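Local coordinates for protein tudor (Drosophila melanogaster, PDB 4Q5W) that is required for germ-cell formation and abdominal segmentation and may act in the piRNA pathway, binding methylated partner proteins, represented here by its extended Tudor domain 9, at residues D75-I80 / D91-L96. Sequence-based numbering, arbitrary orientation.
Sequences DQYKVI and DKLYEL
Leu-93 sets one methyl, CD1, almost squarely over the ring of Tyr-77, a compact example of how a CH-pi contact can join a strand to the loop that follows its neighbour. CD1 stands 3.6 Å from the centroid of the Tyr-77 ring and only 11° off the ring normal, so the methyl meets the middle of the face and touches every ring carbon. CG of Leu-93 follows over one side, 4.0 Å from CE2 of Tyr-77, and the two side chains cross at about a right angle. In Tyr-77 CG lies anti to the carbonyl carbon (chi1 -58°), and Leu-93 adopts the same rotation, which brings the ring and the isobutyl group together. Where the backbones come nearest, at Gln-76 and Asp-91, polar backbone takes over: a single water donates to Asp-75 O at 2.6 Å and to Asp-91 O at 2.8 Å, linking two carbonyls that could not bond each other directly. Away from the water, CG of Gln-76 comes to 4.2 Å from CB of Asp-91.

Further out, backbone hydrogen bonding of Tyr-77 with Val-90 fixes the strand pairing from which residues 91-96 depart. The phenol oxygen of Tyr-77 is hydrogen-bonded to the backbone N of Ala-47, while Ile-68 touches both Tyr-77 and Leu-93, and Cys-53 and Val-55 also pack on the leucine within this Tudor barrel. With the ring of Tyr-77 cut back to an alanine, CD1 of Leu-93 is likely to lose its aromatic platform and the amide of Ala-47 its phenol partner. The chemistry is thus divided: dispersion and a polarisable ring face inside, a water-mediated carbonyl link at the more exposed end.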
ATOM      1  N   ASP A  75     -21.024 -11.833   9.479  1.00 44.21           N
ATOM      2  CA  ASP A  75     -19.839 -12.672   9.330  1.00 38.62           C
ATOM      3  C   ASP A  75     -18.870 -12.170   8.259  1.00 30.49           C
ATOM      4  O   ASP A  75     -18.257 -12.960   7.541  1.00 31.02           O
ATOM      5  CB  ASP A  75     -20.234 -14.125   9.066  1.00 42.99           C
ATOM      6  CG  ASP A  75     -20.705 -14.831  10.321  1.00 48.48           C
ATOM      7  OD1 ASP A  75     -21.260 -14.150  11.212  1.00 50.64           O
ATOM      8  OD2 ASP A  75     -20.511 -16.062  10.422  1.00 50.70           O
ATOM      9  N   GLN A  76     -18.743 -10.854   8.159  1.00 27.16           N
ATOM     10  CA  GLN A  76     -17.751 -10.263   7.267  1.00 25.28           C
ATOM     11  C   GLN A  76     -16.585  -9.712   8.074  1.00 24.90           C
ATOM     12  O   GLN A  76     -16.698  -9.511   9.282  1.00 28.93           O
ATOM     13  CB  GLN A  76     -18.386  -9.167   6.414  1.00 29.95           C
ATOM     14  CG  GLN A  76     -19.403  -9.692   5.415  1.00 35.24           C
ATOM     15  CD  GLN A  76     -19.706  -8.696   4.318  1.00 38.39           C
ATOM     16  OE1 GLN A  76     -20.035  -7.541   4.588  1.00 41.13           O
ATOM     17  NE2 GLN A  76     -19.580  -9.132   3.071  1.00 39.74           N
ATOM     18  N   TYR A  77     -15.462  -9.478   7.403  1.00 21.69           N
ATOM     19  CA  TYR A  77     -14.281  -8.918   8.048  1.00 19.12           C
ATOM     20  C   TYR A  77     -13.684  -7.850   7.157  1.00 17.90           C
ATOM     21  O   TYR A  77     -13.616  -8.030   5.944  1.00 19.85           O
ATOM     22  CB  TYR A  77     -13.214  -9.997   8.244  1.00 16.07           C
ATOM     23  CG  TYR A  77     -13.646 -11.186   9.065  1.00 18.74           C
ATOM     24  CD1 TYR A  77     -13.302 -11.285  10.405  1.00 19.67           C
ATOM     25  CD2 TYR A  77     -14.369 -12.227   8.494  1.00 17.25           C
ATOM     26  CE1 TYR A  77     -13.678 -12.374  11.159  1.00 18.92           C
ATOM     27  CE2 TYR A  77     -14.759 -13.325   9.247  1.00 18.70           C
ATOM     28  CZ  TYR A  77     -14.405 -13.391  10.579  1.00 19.36           C
ATOM     29  OH  TYR A  77     -14.763 -14.474  11.342  1.00 24.09           O
ATOM     30  N   LYS A  78     -13.255  -6.742   7.756  1.00 19.00           N
ATOM     31  CA  LYS A  78     -12.379  -5.814   7.061  1.00 17.65           C
ATOM     32  C   LYS A  78     -10.956  -6.238   7.365  1.00 16.77           C
ATOM     33  O   LYS A  78     -10.579  -6.388   8.530  1.00 20.93           O
ATOM     34  CB  LYS A  78     -12.589  -4.365   7.517  1.00 17.64           C
ATOM     35  CG  LYS A  78     -11.652  -3.384   6.786  1.00 18.41           C
ATOM     36  CD  LYS A  78     -11.918  -1.934   7.151  1.00 20.18           C
ATOM     37  CE  LYS A  78     -11.073  -0.985   6.281  1.00 22.43           C
ATOM     38  NZ  LYS A  78     -11.199   0.448   6.699  1.00 26.34           N
ATOM     39  N   VAL A  79     -10.174  -6.456   6.315  1.00 14.20           N
ATOM     40  CA  VAL A  79      -8.810  -6.934   6.474  1.00 12.13           C
ATOM     41  C   VAL A  79      -7.831  -6.024   5.748  1.00 11.43           C
ATOM     42  O   VAL A  79      -8.221  -5.282   4.850  1.00 14.32           O
ATOM     43  CB  VAL A  79      -8.647  -8.353   5.904  1.00 15.46           C
ATOM     44  CG1 VAL A  79      -9.660  -9.303   6.537  1.00 14.30           C
ATOM     45  CG2 VAL A  79      -8.803  -8.339   4.386  1.00 14.70           C
ATOM     46  N   ILE A  80      -6.567  -6.084   6.157  1.00 12.68           N
ATOM     47  CA  ILE A  80      -5.478  -5.470   5.401  1.00 13.78           C
ATOM     48  C   ILE A  80      -4.701  -6.565   4.670  1.00 14.87           C
ATOM     49  O   ILE A  80      -4.421  -7.626   5.236  1.00 14.08           O
ATOM     50  CB  ILE A  80      -4.529  -4.616   6.296  1.00 14.42           C
ATOM     51  CG1 ILE A  80      -3.351  -4.075   5.472  1.00 17.51           C
ATOM     52  CG2 ILE A  80      -4.011  -5.407   7.480  1.00 13.84           C
ATOM     53  CD1 ILE A  80      -2.452  -3.091   6.245  1.00 19.57           C
ATOM     54  N   ASP A  91     -15.819 -12.317   3.164  1.00 20.78           N
ATOM     55  CA  ASP A  91     -16.731 -13.100   3.981  1.00 22.96           C
ATOM     56  C   ASP A  91     -16.201 -14.505   4.233  1.00 20.02           C
ATOM     57  O   ASP A  91     -16.900 -15.344   4.798  1.00 20.45           O
ATOM     58  CB  ASP A  91     -18.139 -13.142   3.370  1.00 27.61           C
ATOM     59  CG  ASP A  91     -18.183 -13.849   2.031  1.00 35.96           C
ATOM     60  OD1 ASP A  91     -17.110 -14.195   1.497  1.00 35.76           O
ATOM     61  OD2 ASP A  91     -19.303 -14.056   1.510  1.00 44.66           O
ATOM     62  N   LYS A  92     -14.965 -14.744   3.822  1.00 19.08           N
ATOM     63  CA  LYS A  92     -14.324 -16.041   4.010  1.00 21.81           C
ATOM     64  C   LYS A  92     -12.836 -15.878   4.299  1.00 17.35           C
ATOM     65  O   LYS A  92     -12.145 -15.099   3.647  1.00 17.23           O
ATOM     66  CB  LYS A  92     -14.519 -16.918   2.775  1.00 22.63           C
ATOM     67  CG  LYS A  92     -13.968 -18.321   2.927  1.00 22.90           C
ATOM     68  CD  LYS A  92     -14.231 -19.139   1.678  1.00 29.28           C
ATOM     69  CE  LYS A  92     -13.789 -20.580   1.849  1.00 32.38           C
ATOM     70  NZ  LYS A  92     -14.008 -21.367   0.609  1.00 31.87           N
ATOM     71  N   LEU A  93     -12.348 -16.631   5.277  1.00 15.39           N
ATOM     72  CA  LEU A  93     -10.954 -16.558   5.688  1.00 14.23           C
ATOM     73  C   LEU A  93     -10.309 -17.923   5.536  1.00 14.08           C
ATOM     74  O   LEU A  93     -10.967 -18.951   5.739  1.00 14.94           O
ATOM     75  CB  LEU A  93     -10.860 -16.139   7.154  1.00 18.48           C
ATOM     76  CG  LEU A  93     -11.483 -14.792   7.525  1.00 18.12           C
ATOM     77  CD1 LEU A  93     -11.350 -14.554   9.013  1.00 14.79           C
ATOM     78  CD2 LEU A  93     -10.848 -13.650   6.727  1.00 15.01           C
ATOM     79  N   TYR A  94      -9.028 -17.927   5.191  1.00 13.89           N
ATOM     80  CA  TYR A  94      -8.263 -19.165   5.111  1.00 13.21           C
ATOM     81  C   TYR A  94      -7.121 -19.106   6.120  1.00 16.87           C
ATOM     82  O   TYR A  94      -6.682 -18.016   6.510  1.00 13.61           O
ATOM     83  CB  TYR A  94      -7.694 -19.373   3.702  1.00 13.00           C
ATOM     84  CG  TYR A  94      -8.731 -19.429   2.610  1.00 15.00           C
ATOM     85  CD1 TYR A  94      -9.198 -18.262   2.011  1.00 14.76           C
ATOM     86  CD2 TYR A  94      -9.235 -20.647   2.165  1.00 16.67           C
ATOM     87  CE1 TYR A  94     -10.139 -18.307   1.007  1.00 15.94           C
ATOM     88  CE2 TYR A  94     -10.181 -20.703   1.161  1.00 18.55           C
ATOM     89  CZ  TYR A  94     -10.629 -19.528   0.590  1.00 18.33           C
ATOM     90  OH  TYR A  94     -11.568 -19.576  -0.402  1.00 20.16           O
ATOM     91  N   GLU A  95      -6.647 -20.274   6.545  1.00 13.83           N
ATOM     92  CA  GLU A  95      -5.500 -20.354   7.443  1.00 12.51           C
ATOM     93  C   GLU A  95      -4.238 -19.910   6.716  1.00 13.00           C
ATOM     94  O   GLU A  95      -4.062 -20.191   5.538  1.00 16.08           O
ATOM     95  CB  GLU A  95      -5.303 -21.785   7.954  1.00 18.12           C
ATOM     96  CG  GLU A  95      -6.542 -22.454   8.518  1.00 20.29           C
ATOM     97  CD  GLU A  95      -6.994 -21.879   9.854  1.00 24.16           C
ATOM     98  OE1 GLU A  95      -6.320 -20.978  10.392  1.00 23.69           O
ATOM     99  OE2 GLU A  95      -8.036 -22.336  10.371  1.00 25.42           O
ATOM    100  N   LEU A  96      -3.357 -19.223   7.428  1.00 14.38           N
ATOM    101  CA  LEU A  96      -2.042 -18.891   6.887  1.00 15.03           C
ATOM    102  C   LEU A  96      -1.125 -20.107   6.987  1.00 16.39           C
ATOM    103  O   LEU A  96      -0.883 -20.613   8.086  1.00 15.72           O
ATOM    104  CB  LEU A  96      -1.436 -17.728   7.663  1.00 14.41           C
ATOM    105  CG  LEU A  96      -0.043 -17.294   7.192  1.00 12.69           C
ATOM    106  CD1 LEU A  96      -0.156 -16.612   5.839  1.00 12.81           C
ATOM    107  CD2 LEU A  96       0.593 -16.386   8.224  1.00 18.70           C
TER
HETATM  108  O   HOH W   1     -17.653 -15.490   7.486  1.00 37.40           O